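Local coordinates for protein beta-ketoacyl synthase (Burkholderia phymatum, PDB 4EWG) that probably condenses acyl chains with malonyl units on acyl carrier protein, as a 3-oxoacyl-[acyl-carrier-protein] synthase of the thiolase-like superfamily, at residues Ala64-Lys69 / Val77-Val82. Sequence-based numbering, arbitrary orientation.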
loop_
_atom_site.group_PDB
_atom_site.type_symbol
_atom_site.label_atom_id
_atom_site.label_comp_id
_atom_site.label_asym_id
_atom_site.label_seq_id
_atom_site.Cartn_x
_atom_site.Cartn_y
_atom_site.Cartn_z
ATOM N N ALA A 64 -17.653 -13.427 -19.604
ATOM C CA ALA A 64 -18.100 -14.818 -19.530
ATOM C C ALA A 64 -16.935 -15.824 -19.429
ATOM O O ALA A 64 -17.053 -16.854 -18.778
ATOM C CB ALA A 64 -18.966 -15.128 -20.757
ATOM N N ASP A 65 -15.818 -15.517 -20.073
ATOM C CA ASP A 65 -14.702 -16.435 -20.135
ATOM C C ASP A 65 -13.737 -16.341 -18.925
ATOM O O ASP A 65 -12.666 -16.950 -18.948
ATOM C CB ASP A 65 -13.956 -16.194 -21.450
ATOM C CG ASP A 65 -13.165 -14.884 -21.444
ATOM O OD1 ASP A 65 -13.571 -13.907 -20.761
ATOM O OD2 ASP A 65 -12.108 -14.851 -22.114
ATOM N N TRP A 66 -14.079 -15.570 -17.878
ATOM C CA TRP A 66 -13.265 -15.578 -16.653
ATOM C C TRP A 66 -13.558 -16.833 -15.933
ATOM O O TRP A 66 -14.701 -17.106 -15.610
ATOM C CB TRP A 66 -13.556 -14.388 -15.748
ATOM C CG TRP A 66 -12.998 -13.103 -16.274
ATOM C CD1 TRP A 66 -12.419 -12.881 -17.531
ATOM C CD2 TRP A 66 -13.003 -11.799 -15.618
ATOM N NE1 TRP A 66 -12.059 -11.581 -17.666
ATOM C CE2 TRP A 66 -12.385 -10.875 -16.549
ATOM C CE3 TRP A 66 -13.451 -11.314 -14.386
ATOM C CZ2 TRP A 66 -12.208 -9.548 -16.251
ATOM C CZ3 TRP A 66 -13.258 -9.956 -14.104
ATOM C CH2 TRP A 66 -12.647 -9.102 -15.022
ATOM N N PRO A 67 -12.534 -17.620 -15.657
ATOM C CA PRO A 67 -12.765 -18.879 -14.973
ATOM C C PRO A 67 -12.998 -18.718 -13.476
ATOM O O PRO A 67 -12.247 -18.009 -12.787
ATOM C CB PRO A 67 -11.459 -19.653 -15.226
ATOM C CG PRO A 67 -10.413 -18.596 -15.354
ATOM C CD PRO A 67 -11.103 -17.427 -16.006
ATOM N N ARG A 68 -14.013 -19.426 -12.987
ATOM C CA ARG A 68 -14.376 -19.487 -11.576
ATOM C C ARG A 68 -13.187 -19.590 -10.635
ATOM O O ARG A 68 -13.111 -18.884 -9.609
ATOM C CB ARG A 68 -15.309 -20.708 -11.383
ATOM C CG ARG A 68 -15.827 -20.909 -9.961
ATOM C CD ARG A 68 -17.011 -21.887 -9.890
ATOM N NE ARG A 68 -17.907 -21.468 -8.811
ATOM C CZ ARG A 68 -17.769 -21.810 -7.537
ATOM N NH1 ARG A 68 -16.793 -22.612 -7.159
ATOM N NH2 ARG A 68 -18.609 -21.352 -6.634
ATOM N N LYS A 69 -12.252 -20.469 -10.965
ATOM C CA LYS A 69 -11.110 -20.716 -10.089
ATOM C C LYS A 69 -10.340 -19.432 -9.861
ATOM O O LYS A 69 -9.733 -19.250 -8.819
ATOM C CB LYS A 69 -10.205 -21.821 -10.666
ATOM N N VAL A 77 -14.495 -4.388 -6.676
ATOM C CA VAL A 77 -13.371 -3.482 -6.923
ATOM C C VAL A 77 -12.224 -4.222 -7.618
ATOM O O VAL A 77 -11.576 -3.680 -8.509
ATOM C CB VAL A 77 -12.894 -2.793 -5.617
ATOM C CG1 VAL A 77 -12.325 -3.811 -4.633
ATOM C CG2 VAL A 77 -11.854 -1.703 -5.915
ATOM N N SER A 78 -11.984 -5.448 -7.203
ATOM C CA SER A 78 -10.958 -6.266 -7.813
ATOM C C SER A 78 -11.409 -6.703 -9.207
ATOM O O SER A 78 -10.615 -6.734 -10.117
ATOM C CB SER A 78 -10.612 -7.479 -6.932
ATOM O OG SER A 78 -9.799 -7.069 -5.836
ATOM N N MET A 79 -12.703 -6.980 -9.382
ATOM C CA MET A 79 -13.227 -7.250 -10.740
ATOM C C MET A 79 -13.066 -6.056 -11.675
ATOM O O MET A 79 -12.655 -6.222 -12.835
ATOM C CB MET A 79 -14.669 -7.701 -10.705
ATOM C CG MET A 79 -14.847 -9.054 -10.067
ATOM S SD MET A 79 -16.454 -9.777 -10.379
ATOM C CE MET A 79 -17.558 -8.657 -9.495
ATOM N N TYR A 80 -13.338 -4.853 -11.178
ATOM C CA TYR A 80 -13.096 -3.636 -11.986
ATOM C C TYR A 80 -11.609 -3.544 -12.360
ATOM O O TYR A 80 -11.259 -3.298 -13.501
ATOM C CB TYR A 80 -13.456 -2.383 -11.228
ATOM C CG TYR A 80 -14.908 -2.218 -10.779
ATOM C CD1 TYR A 80 -15.933 -3.061 -11.197
ATOM C CD2 TYR A 80 -15.240 -1.177 -9.919
ATOM C CE1 TYR A 80 -17.245 -2.862 -10.781
ATOM C CE2 TYR A 80 -16.542 -0.979 -9.497
ATOM C CZ TYR A 80 -17.536 -1.813 -9.936
ATOM O OH TYR A 80 -18.842 -1.565 -9.483
ATOM N N ALA A 81 -10.755 -3.767 -11.365
ATOM C CA ALA A 81 -9.308 -3.628 -11.518
ATOM C C ALA A 81 -8.813 -4.609 -12.597
ATOM O O ALA A 81 -8.065 -4.223 -13.486
ATOM C CB ALA A 81 -8.609 -3.893 -10.188
ATOM N N VAL A 82 -9.257 -5.870 -12.501
ATOM C CA VAL A 82 -8.862 -6.901 -13.450
ATOM C C VAL A 82 -9.381 -6.602 -14.872
ATOM O O VAL A 82 -8.645 -6.699 -15.839
ATOM C CB VAL A 82 -9.317 -8.284 -12.991
ATOM C CG1 VAL A 82 -9.085 -9.313 -14.085
ATOM C CG2 VAL A 82 -8.573 -8.691 -11.716
#
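The indole of W66 reaches across to helix 76-92 and meets it through the far end of its six-membered ring, touching V82 with a face and M79 with an edge. The face contact is a CH-pi interaction: CG1 of V82 lies 4.1 Å from the centroid of the six-membered ring of W66, 28° off the ring normal. The methyl is displaced toward the outer rim, where it is 3.7 Å from W66 CH2. V82 owes this placement to chi1, 171°, which sets CG1 anti to the backbone N and over one face of the indole. At the ring edge the contact is with backbone: the carbonyl O of M79 lies in the indole plane, 3.6 Å from CH2 of W66, so that the weakly positive rim of the ring faces the oxygen. A looser apolar contact runs from W66 CZ3 to M79 CB at 4.3 Å, while the thioether of M79 turns away.

The two segments belong to the N-terminal ketosynthase region of a thiolase-like fold, where W66, in the loop leading into the short helix 68-71, with P67 at its N-cap position, packs its ring on the flank of helix 76-92. Helix 146-154 also packs here, its F154 meeting the W66 ring edge-to-face and touching V82.

The polar side of the buried indole is satisfied by the same long helix, NE1 of W66 being hydrogen-bonded to E86 OE1, one turn beyond V82, a bond that would limit turning of the indole about CB-CG.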